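Local coordinates for protein shikimate dehydrogenase (NADP(+)) (Thermotoga maritima, PDB 3U62) that probably catalyses the reversible NADPH-linked reduction of 3-dehydroshikimate to shikimate, a step of the pathway that leads to chorismate and the aromatic amino acids, at residues N83-D94 with Q228-W236; V164-T174 with D188-V199. All coordinates share one frame; numbering follows the deposited sequence.

Interaction 1 lies in the substrate-binding domain and interaction 2 in the NADP-binding domain. Their centres are about 29 Å apart on opposite sides of the chain's centre, and their nearest atoms are about 7 Å apart without touching. Interaction 1 packs helix 222-235 on strands 84-86 and 89-91 of a mixed sheet. Interaction 2 pairs neighbouring strands 169-172 and 195-198 of a parallel, Rossmann-type sheet. Along the chain, interaction 2 is nested inside the loop closed by interaction 1. The chain thus builds the nucleotide-binding domain and then returns to the first domain. Predicted shikimate-binding residues lie in interaction 1, and a predicted NADP(+)-binding residue lies in interaction 2.

Interaction 1. Residues N83-D94 with Q228-W236; sequences NCVFRGKGYNTD and QAMENLKIW
A chain of side-chain hydrogen bonds runs from the predicted shikimate-binding residue N83 through T93 to N232 and Q228. N83 OD1 accepts the backbone N-H of T93 on a lone pair in its carbonyl plane, at 2.7 Å. N83 ND2 donates to T93 OG1 (2.9 Å). T93 OG1 then gives its proton to N232 OD1, also 2.7 Å away. The T93 hydroxyl sits between its backbone N and carbonyl carbon (chi1 62°), which leaves CG2 to rest on E231 CG and I235 CD1. N232 ND2 donates to Q228 OE1 and to the hydroxyl of Y19. I235 CG2 packs obliquely on Y91.

At the other end, W236 NE1 bonds to V85 O at 3.1 Å, from above the carbonyl plane. C84 SG lies obliquely beside the indole, 4.2 Å from the centroid of its five-membered ring. W236 CA sits over the centre of one F86 ring face, and F3 stacks on the indole. Helix 222-235 is thereby fastened to the 84-91 hairpin, whose strands have a classic beta bulge where N83 and C84 face Y91. Both polar atoms of the N83 amide are engaged by T93, which probably fixes its rotation in the predicted substrate site.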
loop_
_atom_site.group_PDB
_atom_site.type_symbol
_atom_site.label_atom_id
_atom_site.label_comp_id
_atom_site.label_asym_id
_atom_site.label_seq_id
_atom_site.Cartn_x
_atom_site.Cartn_y
_atom_site.Cartn_z
ATOM N N ASN A 83 -0.696 -0.974 -9.194
ATOM C CA ASN A 83 -0.505 0.383 -8.681
ATOM C C ASN A 83 0.514 1.196 -9.476
ATOM O O ASN A 83 0.730 2.372 -9.189
ATOM C CB ASN A 83 -0.121 0.366 -7.197
ATOM C CG ASN A 83 1.328 -0.020 -6.972
ATOM O OD1 ASN A 83 1.816 -0.996 -7.542
ATOM N ND2 ASN A 83 2.023 0.743 -6.135
ATOM N N CYS A 84 1.145 0.561 -10.460
ATOM C CA CYS A 84 2.136 1.225 -11.295
ATOM C C CYS A 84 1.990 0.776 -12.742
ATOM O O CYS A 84 2.110 -0.412 -13.050
ATOM C CB CYS A 84 3.554 0.942 -10.786
ATOM S SG CYS A 84 4.875 1.744 -11.740
ATOM N N VAL A 85 1.724 1.736 -13.620
ATOM C CA VAL A 85 1.570 1.466 -15.044
ATOM C C VAL A 85 2.669 2.173 -15.824
ATOM O O VAL A 85 3.055 3.294 -15.491
ATOM C CB VAL A 85 0.175 1.906 -15.562
ATOM C CG1 VAL A 85 0.073 1.763 -17.079
ATOM C CG2 VAL A 85 -0.923 1.098 -14.887
ATOM N N PHE A 86 3.182 1.497 -16.849
ATOM C CA PHE A 86 4.117 2.103 -17.785
ATOM C C PHE A 86 3.859 1.590 -19.196
ATOM O O PHE A 86 4.064 0.408 -19.486
ATOM C CB PHE A 86 5.567 1.844 -17.364
ATOM C CG PHE A 86 6.586 2.653 -18.129
ATOM C CD1 PHE A 86 6.427 4.028 -18.302
ATOM C CD2 PHE A 86 7.721 2.042 -18.657
ATOM C CE1 PHE A 86 7.371 4.774 -19.002
ATOM C CE2 PHE A 86 8.671 2.781 -19.356
ATOM C CZ PHE A 86 8.496 4.151 -19.528
ATOM N N ARG A 87 3.391 2.494 -20.055
ATOM C CA ARG A 87 3.175 2.224 -21.479
ATOM C C ARG A 87 2.460 0.901 -21.757
ATOM O O ARG A 87 2.969 0.033 -22.471
ATOM C CB ARG A 87 4.491 2.357 -22.254
ATOM C CG ARG A 87 4.986 3.787 -22.250
ATOM C CD ARG A 87 6.353 3.970 -22.860
ATOM N NE ARG A 87 6.628 5.399 -22.975
ATOM C CZ ARG A 87 7.837 5.944 -23.051
ATOM N NH1 ARG A 87 8.927 5.187 -23.026
ATOM N NH2 ARG A 87 7.952 7.260 -23.150
ATOM N N GLY A 88 1.275 0.763 -21.165
ATOM C CA GLY A 88 0.405 -0.380 -21.414
ATOM C C GLY A 88 0.626 -1.581 -20.512
ATOM O O GLY A 88 -0.157 -2.532 -20.543
ATOM N N LYS A 89 1.691 -1.544 -19.713
ATOM C CA LYS A 89 2.023 -2.647 -18.812
ATOM C C LYS A 89 1.702 -2.277 -17.370
ATOM O O LYS A 89 1.959 -1.153 -16.938
ATOM C CB LYS A 89 3.504 -3.030 -18.935
ATOM C CG LYS A 89 4.015 -3.224 -20.362
ATOM C CD LYS A 89 3.391 -4.437 -21.045
ATOM C CE LYS A 89 3.813 -4.504 -22.502
ATOM N NZ LYS A 89 2.960 -5.448 -23.277
ATOM N N GLY A 90 1.139 -3.233 -16.634
ATOM C CA GLY A 90 0.774 -3.026 -15.236
ATOM C C GLY A 90 1.662 -3.799 -14.279
ATOM O O GLY A 90 2.016 -4.951 -14.537
ATOM N N TYR A 91 2.015 -3.154 -13.170
ATOM C CA TYR A 91 2.904 -3.738 -12.173
ATOM C C TYR A 91 2.355 -3.509 -10.777
ATOM O O TYR A 91 1.502 -2.643 -10.571
ATOM C CB TYR A 91 4.296 -3.113 -12.285
ATOM C CG TYR A 91 4.906 -3.264 -13.654
ATOM C CD1 TYR A 91 4.872 -2.218 -14.576
ATOM C CD2 TYR A 91 5.503 -4.465 -14.039
ATOM C CE1 TYR A 91 5.429 -2.362 -15.841
ATOM C CE2 TYR A 91 6.061 -4.620 -15.298
ATOM C CZ TYR A 91 6.020 -3.565 -16.195
ATOM O OH TYR A 91 6.573 -3.715 -17.445
ATOM N N ASN A 92 2.840 -4.292 -9.819
ATOM C CA ASN A 92 2.550 -4.021 -8.420
ATOM C C ASN A 92 3.835 -3.787 -7.639
ATOM O O ASN A 92 4.663 -4.690 -7.494
ATOM C CB ASN A 92 1.708 -5.133 -7.790
ATOM C CG ASN A 92 1.080 -4.712 -6.470
ATOM O OD1 ASN A 92 -0.135 -4.536 -6.378
ATOM N ND2 ASN A 92 1.906 -4.547 -5.442
ATOM N N THR A 93 3.994 -2.562 -7.147
ATOM C CA THR A 93 5.180 -2.180 -6.389
ATOM C C THR A 93 4.875 -2.053 -4.897
ATOM O O THR A 93 5.787 -1.863 -4.089
ATOM C CB THR A 93 5.795 -0.865 -6.911
ATOM O OG1 THR A 93 4.854 0.204 -6.752
ATOM C CG2 THR A 93 6.159 -0.994 -8.382
ATOM N N ASP A 94 3.594 -2.158 -4.542
ATOM C CA ASP A 94 3.168 -2.116 -3.142
ATOM C C ASP A 94 3.790 -3.241 -2.319
ATOM O O ASP A 94 4.286 -2.995 -1.217
ATOM C CB ASP A 94 1.638 -2.164 -3.020
ATOM C CG ASP A 94 0.985 -0.799 -3.178
ATOM O OD1 ASP A 94 1.670 0.234 -3.004
ATOM O OD2 ASP A 94 -0.231 -0.761 -3.472
ATOM N N GLN A 228 8.107 1.730 -2.540
ATOM C CA GLN A 228 7.281 1.569 -3.744
ATOM C C GLN A 228 7.611 2.648 -4.775
ATOM O O GLN A 228 7.635 2.372 -5.974
ATOM C CB GLN A 228 5.772 1.484 -3.437
ATOM C CG GLN A 228 5.108 2.742 -2.873
ATOM C CD GLN A 228 4.638 3.721 -3.942
ATOM O OE1 GLN A 228 4.121 3.327 -4.989
ATOM N NE2 GLN A 228 4.807 5.012 -3.669
ATOM N N ALA A 229 7.881 3.863 -4.295
ATOM C CA ALA A 229 8.292 4.973 -5.157
ATOM C C ALA A 229 9.616 4.670 -5.853
ATOM O O ALA A 229 9.777 4.959 -7.039
ATOM C CB ALA A 229 8.393 6.261 -4.356
ATOM N N MET A 230 10.552 4.090 -5.102
ATOM C CA MET A 230 11.835 3.648 -5.641
ATOM C C MET A 230 11.631 2.650 -6.779
ATOM O O MET A 230 12.235 2.787 -7.848
ATOM C CB MET A 230 12.685 3.022 -4.532
ATOM C CG MET A 230 14.023 2.451 -4.996
ATOM S SD MET A 230 14.914 1.584 -3.690
ATOM C CE MET A 230 15.393 2.949 -2.631
ATOM N N GLU A 231 10.775 1.657 -6.544
ATOM C CA GLU A 231 10.482 0.629 -7.539
ATOM C C GLU A 231 9.778 1.209 -8.770
ATOM O O GLU A 231 10.081 0.812 -9.899
ATOM C CB GLU A 231 9.654 -0.502 -6.919
ATOM C CG GLU A 231 9.606 -1.792 -7.745
ATOM C CD GLU A 231 10.898 -2.598 -7.707
ATOM O OE1 GLU A 231 11.726 -2.381 -6.777
ATOM O OE2 GLU A 231 11.085 -3.451 -8.622
ATOM N N ASN A 232 8.850 2.142 -8.545
ATOM C CA ASN A 232 8.170 2.852 -9.634
ATOM C C ASN A 232 9.162 3.513 -10.579
ATOM O O ASN A 232 9.062 3.370 -11.799
ATOM C CB ASN A 232 7.234 3.938 -9.087
ATOM C CG ASN A 232 6.068 3.378 -8.294
ATOM O OD1 ASN A 232 5.715 2.205 -8.412
ATOM N ND2 ASN A 232 5.458 4.229 -7.478
ATOM N N LEU A 233 10.117 4.237 -9.997
ATOM C CA LEU A 233 11.117 4.971 -10.765
ATOM C C LEU A 233 12.056 4.041 -11.526
ATOM O O LEU A 233 12.508 4.380 -12.625
ATOM C CB LEU A 233 11.908 5.924 -9.863
ATOM C CG LEU A 233 11.140 7.112 -9.268
ATOM C CD1 LEU A 233 11.950 7.768 -8.172
ATOM C CD2 LEU A 233 10.759 8.139 -10.334
ATOM N N LYS A 234 12.344 2.876 -10.947
ATOM C CA LYS A 234 13.150 1.859 -11.621
ATOM C C LYS A 234 12.414 1.293 -12.837
ATOM O O LYS A 234 13.007 1.128 -13.907
ATOM C CB LYS A 234 13.539 0.734 -10.658
ATOM C CG LYS A 234 14.592 1.121 -9.630
ATOM C CD LYS A 234 14.934 -0.056 -8.732
ATOM C CE LYS A 234 15.949 0.331 -7.669
ATOM N NZ LYS A 234 16.364 -0.839 -6.846
ATOM N N ILE A 235 11.123 1.005 -12.660
ATOM C CA ILE A 235 10.268 0.531 -13.750
ATOM C C ILE A 235 10.181 1.571 -14.872
ATOM O O ILE A 235 10.255 1.226 -16.054
ATOM C CB ILE A 235 8.855 0.139 -13.235
ATOM C CG1 ILE A 235 8.939 -1.160 -12.425
ATOM C CG2 ILE A 235 7.866 -0.018 -14.393
ATOM C CD1 ILE A 235 7.691 -1.494 -11.633
ATOM N N TRP A 236 10.055 2.839 -14.488
ATOM C CA TRP A 236 9.956 3.939 -15.446
ATOM C C TRP A 236 11.300 4.309 -16.089
ATOM O O TRP A 236 11.350 5.137 -17.004
ATOM C CB TRP A 236 9.302 5.161 -14.786
ATOM C CG TRP A 236 7.861 4.941 -14.383
ATOM C CD1 TRP A 236 6.972 4.077 -14.959
ATOM C CD2 TRP A 236 7.142 5.613 -13.337
ATOM N NE1 TRP A 236 5.751 4.159 -14.335
ATOM C CE2 TRP A 236 5.824 5.097 -13.340
ATOM C CE3 TRP A 236 7.480 6.604 -12.403
ATOM C CZ2 TRP A 236 4.845 5.532 -12.438
ATOM C CZ3 TRP A 236 6.504 7.037 -11.506
ATOM C CH2 TRP A 236 5.202 6.499 -11.533
#

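Interaction 2. Residues V164-T174 with D188-V199; sequences VKKAKSLFNTT and DSLKNLSLVYDV
Strands 169-172 and 195-198 are parallel neighbours in the Rossmann-type sheet, joined by a beta-alpha-beta crossover through helix 187-190. S194 N donates to K168 O, L170 N to L195 O, and Y197 N to L170 O at 2.7 Å. The ladder continues with N172 N to Y197 O and V199 N to N172 O (3.0 Å). It ends at V199, a predicted NADP(+)-binding residue.

On one sheet face, F171 and Y197 form an offset stack, with centroids 4.7 Å apart and planes at 26°. F171 CG is anti to its carbonyl carbon (chi1 -73°), whereas Y197 CG is anti to its backbone N (chi1 -167°). These different torsions bring the rings into partial overlap. F171 CE2 lies over the Y197 ring, toward its rim, and Y197 CB lies over a face of F171. L195 CD2 meets F171 CZ obliquely, and helix 118-129 adds V123 and L127 to this layer. Replacing F171 with alanine would probably leave a gap against V123 and L127 and deprive the Y197 ring of its stacking partner. The Y197 hydroxyl bonds to S101.

On the other face, L170 CD2 meets L190 CD2, and L193 CD1 touches both L170 CB and V164 CG1. Between the helical ends, K165 NZ forms a salt bridge with D188, whose OD2 K191 NZ also reaches. All these bonds are weak; the carboxylate probably eases the closeness of the two ammonium groups. Near the strand starts, S169 OG bonds to K108 O. A water donates to S169 OG and also bonds S194 OG, its oxygen 2.7 Å from each.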
loop_
_atom_site.group_PDB
_atom_site.type_symbol
_atom_site.label_atom_id
_atom_site.label_comp_id
_atom_site.label_asym_id
_atom_site.label_seq_id
_atom_site.Cartn_x
_atom_site.Cartn_y
_atom_site.Cartn_z
ATOM N N VAL A 164 -6.596 -10.746 17.336
ATOM C CA VAL A 164 -5.341 -10.029 17.588
ATOM C C VAL A 164 -4.692 -10.502 18.895
ATOM O O VAL A 164 -3.464 -10.584 18.991
ATOM C CB VAL A 164 -5.535 -8.485 17.576
ATOM C CG1 VAL A 164 -4.295 -7.759 18.092
ATOM C CG2 VAL A 164 -5.867 -8.004 16.173
ATOM N N LYS A 165 -5.523 -10.833 19.882
ATOM C CA LYS A 165 -5.055 -11.376 21.158
ATOM C C LYS A 165 -4.196 -12.636 20.974
ATOM O O LYS A 165 -3.267 -12.879 21.748
ATOM C CB LYS A 165 -6.251 -11.664 22.077
ATOM C CG LYS A 165 -5.911 -12.226 23.458
ATOM C CD LYS A 165 -5.190 -11.210 24.336
ATOM C CE LYS A 165 -4.811 -11.820 25.675
ATOM N NZ LYS A 165 -4.057 -10.864 26.532
ATOM N N LYS A 166 -4.504 -13.419 19.938
ATOM C CA LYS A 166 -3.800 -14.674 19.653
ATOM C C LYS A 166 -2.666 -14.518 18.631
ATOM O O LYS A 166 -2.034 -15.503 18.236
ATOM C CB LYS A 166 -4.795 -15.740 19.172
ATOM C CG LYS A 166 -5.805 -16.183 20.224
ATOM C CD LYS A 166 -6.691 -17.325 19.725
ATOM C CE LYS A 166 -7.593 -17.814 20.884
ATOM N NZ LYS A 166 -8.435 -18.976 20.480
ATOM N N ALA A 167 -2.406 -13.277 18.222
ATOM C CA ALA A 167 -1.430 -12.990 17.170
ATOM C C ALA A 167 -0.183 -12.282 17.695
ATOM O O ALA A 167 -0.150 -11.827 18.842
ATOM C CB ALA A 167 -2.079 -12.172 16.066
ATOM N N LYS A 168 0.836 -12.192 16.842
ATOM C CA LYS A 168 2.084 -11.514 17.190
ATOM C C LYS A 168 2.369 -10.293 16.315
ATOM O O LYS A 168 3.141 -9.416 16.708
ATOM C CB LYS A 168 3.263 -12.491 17.148
ATOM C CG LYS A 168 3.238 -13.535 18.254
ATOM C CD LYS A 168 4.586 -14.212 18.413
ATOM C CE LYS A 168 4.541 -15.272 19.502
ATOM N NZ LYS A 168 5.896 -15.820 19.799
ATOM N N SER A 169 1.750 -10.236 15.138
ATOM C CA SER A 169 1.881 -9.080 14.248
ATOM C C SER A 169 0.525 -8.623 13.725
ATOM O O SER A 169 -0.356 -9.443 13.456
ATOM C CB SER A 169 2.811 -9.395 13.075
ATOM O OG SER A 169 4.110 -9.739 13.529
ATOM N N LEU A 170 0.371 -7.308 13.583
ATOM C CA LEU A 170 -0.858 -6.712 13.066
ATOM C C LEU A 170 -0.559 -5.710 11.951
ATOM O O LEU A 170 0.271 -4.813 12.114
ATOM C CB LEU A 170 -1.640 -6.028 14.194
ATOM C CG LEU A 170 -2.900 -5.226 13.842
ATOM C CD1 LEU A 170 -4.014 -6.134 13.341
ATOM C CD2 LEU A 170 -3.372 -4.418 15.034
ATOM N N PHE A 171 -1.246 -5.881 10.823
ATOM C CA PHE A 171 -1.160 -4.966 9.689
ATOM C C PHE A 171 -2.526 -4.338 9.438
ATOM O O PHE A 171 -3.501 -5.059 9.197
ATOM C CB PHE A 171 -0.736 -5.713 8.415
ATOM C CG PHE A 171 0.713 -6.125 8.383
ATOM C CD1 PHE A 171 1.173 -7.177 9.168
ATOM C CD2 PHE A 171 1.610 -5.486 7.532
ATOM C CE1 PHE A 171 2.511 -7.569 9.129
ATOM C CE2 PHE A 171 2.951 -5.872 7.487
ATOM C CZ PHE A 171 3.400 -6.915 8.287
ATOM N N ASN A 172 -2.610 -3.011 9.498
ATOM C CA ASN A 172 -3.779 -2.325 8.960
ATOM C C ASN A 172 -3.525 -1.946 7.512
ATOM O O ASN A 172 -2.544 -1.261 7.208
ATOM C CB ASN A 172 -4.153 -1.071 9.753
ATOM C CG ASN A 172 -5.246 -0.258 9.064
ATOM O OD1 ASN A 172 -5.061 0.915 8.739
ATOM N ND2 ASN A 172 -6.390 -0.893 8.815
ATOM N N THR A 173 -4.407 -2.392 6.621
ATOM C CA THR A 173 -4.287 -2.075 5.196
ATOM C C THR A 173 -5.485 -1.268 4.687
ATOM O O THR A 173 -5.565 -0.938 3.498
ATOM C CB THR A 173 -4.098 -3.340 4.324
ATOM O OG1 THR A 173 -5.341 -4.048 4.224
ATOM C CG2 THR A 173 -3.030 -4.261 4.911
ATOM N N THR A 174 -6.409 -0.951 5.593
ATOM C CA THR A 174 -7.613 -0.192 5.259
ATOM C C THR A 174 -7.369 1.310 5.381
ATOM O O THR A 174 -6.288 1.747 5.789
ATOM C CB THR A 174 -8.803 -0.561 6.182
ATOM O OG1 THR A 174 -8.563 -0.058 7.504
ATOM C CG2 THR A 174 -9.011 -2.067 6.242
ATOM N N ASP A 188 -5.387 -4.714 25.695
ATOM C CA ASP A 188 -5.020 -6.074 26.089
ATOM C C ASP A 188 -4.583 -6.927 24.897
ATOM O O ASP A 188 -3.622 -7.692 24.996
ATOM C CB ASP A 188 -6.185 -6.750 26.822
ATOM C CG ASP A 188 -5.862 -8.171 27.255
ATOM O OD1 ASP A 188 -6.556 -9.104 26.796
ATOM O OD2 ASP A 188 -4.912 -8.358 28.047
ATOM N N SER A 189 -5.294 -6.793 23.779
ATOM C CA SER A 189 -4.976 -7.540 22.562
ATOM C C SER A 189 -3.732 -7.000 21.853
ATOM O O SER A 189 -2.948 -7.771 21.294
ATOM C CB SER A 189 -6.172 -7.549 21.607
ATOM O OG SER A 189 -7.297 -8.182 22.201
ATOM N N LEU A 190 -3.556 -5.679 21.887
ATOM C CA LEU A 190 -2.428 -5.027 21.222
ATOM C C LEU A 190 -1.108 -5.161 21.976
ATOM O O LEU A 190 -0.050 -5.261 21.353
ATOM C CB LEU A 190 -2.718 -3.537 21.003
ATOM C CG LEU A 190 -3.797 -3.106 20.005
ATOM C CD1 LEU A 190 -4.133 -1.636 20.201
ATOM C CD2 LEU A 190 -3.361 -3.364 18.569
ATOM N N LYS A 191 -1.177 -5.159 23.306
ATOM C CA LYS A 191 0.009 -4.963 24.157
ATOM C C LYS A 191 1.172 -5.921 23.905
ATOM O O LYS A 191 2.335 -5.520 23.990
ATOM C CB LYS A 191 -0.371 -4.970 25.646
ATOM C CG LYS A 191 -0.815 -6.326 26.186
ATOM C CD LYS A 191 -1.192 -6.256 27.653
ATOM C CE LYS A 191 -1.562 -7.636 28.181
ATOM N NZ LYS A 191 -2.034 -7.588 29.596
ATOM N N ASN A 192 0.860 -7.177 23.598
ATOM C CA ASN A 192 1.885 -8.202 23.440
ATOM C C ASN A 192 2.249 -8.514 21.992
ATOM O O ASN A 192 2.987 -9.469 21.729
ATOM C CB ASN A 192 1.477 -9.481 24.173
ATOM C CG ASN A 192 1.581 -9.344 25.681
ATOM O OD1 ASN A 192 2.354 -8.536 26.200
ATOM N ND2 ASN A 192 0.802 -10.147 26.397
ATOM N N LEU A 193 1.738 -7.715 21.059
ATOM C CA LEU A 193 2.186 -7.798 19.674
ATOM C C LEU A 193 3.647 -7.367 19.595
ATOM O O LEU A 193 4.094 -6.515 20.371
ATOM C CB LEU A 193 1.337 -6.909 18.763
ATOM C CG LEU A 193 -0.146 -7.243 18.561
ATOM C CD1 LEU A 193 -0.850 -6.088 17.874
ATOM C CD2 LEU A 193 -0.342 -8.533 17.769
ATOM N N SER A 194 4.385 -7.956 18.660
ATOM C CA SER A 194 5.763 -7.547 18.406
ATOM C C SER A 194 5.856 -6.564 17.239
ATOM O O SER A 194 6.853 -5.851 17.101
ATOM C CB SER A 194 6.660 -8.764 18.158
ATOM O OG SER A 194 6.206 -9.517 17.035
ATOM N N LEU A 195 4.817 -6.531 16.407
ATOM C CA LEU A 195 4.758 -5.613 15.273
ATOM C C LEU A 195 3.361 -5.039 15.068
ATOM O O LEU A 195 2.378 -5.779 14.986
ATOM C CB LEU A 195 5.235 -6.304 13.986
ATOM C CG LEU A 195 5.076 -5.569 12.644
ATOM C CD1 LEU A 195 5.989 -4.352 12.546
ATOM C CD2 LEU A 195 5.325 -6.517 11.482
ATOM N N VAL A 196 3.288 -3.712 15.002
ATOM C CA VAL A 196 2.091 -3.015 14.542
ATOM C C VAL A 196 2.477 -2.224 13.295
ATOM O O VAL A 196 3.347 -1.349 13.340
ATOM C CB VAL A 196 1.492 -2.088 15.631
ATOM C CG1 VAL A 196 0.408 -1.183 15.046
ATOM C CG2 VAL A 196 0.928 -2.912 16.785
ATOM N N TYR A 197 1.829 -2.558 12.184
ATOM C CA TYR A 197 2.154 -1.996 10.884
ATOM C C TYR A 197 0.903 -1.351 10.307
ATOM O O TYR A 197 -0.154 -1.981 10.238
ATOM C CB TYR A 197 2.663 -3.113 9.967
ATOM C CG TYR A 197 3.327 -2.677 8.675
ATOM C CD1 TYR A 197 4.700 -2.850 8.485
ATOM C CD2 TYR A 197 2.583 -2.131 7.628
ATOM C CE1 TYR A 197 5.317 -2.470 7.294
ATOM C CE2 TYR A 197 3.190 -1.747 6.436
ATOM C CZ TYR A 197 4.554 -1.919 6.276
ATOM O OH TYR A 197 5.154 -1.539 5.099
ATOM N N ASP A 198 1.022 -0.092 9.904
ATOM C CA ASP A 198 -0.093 0.630 9.307
ATOM C C ASP A 198 0.342 1.166 7.951
ATOM O O ASP A 198 1.365 1.844 7.849
ATOM C CB ASP A 198 -0.535 1.776 10.226
ATOM C CG ASP A 198 -1.976 2.205 9.989
ATOM O OD1 ASP A 198 -2.445 2.164 8.831
ATOM O OD2 ASP A 198 -2.643 2.597 10.972
ATOM N N VAL A 199 -0.426 0.854 6.910
ATOM C CA VAL A 199 -0.105 1.324 5.559
ATOM C C VAL A 199 -0.357 2.824 5.409
ATOM O O VAL A 199 0.133 3.449 4.462
ATOM C CB VAL A 199 -0.864 0.544 4.444
ATOM C CG1 VAL A 199 -0.568 -0.954 4.530
ATOM C CG2 VAL A 199 -2.370 0.818 4.501
HETATM O O HOH W 1 -1.299 -10.054 20.919
HETATM O O HOH W 2 6.641 -9.425 14.335
#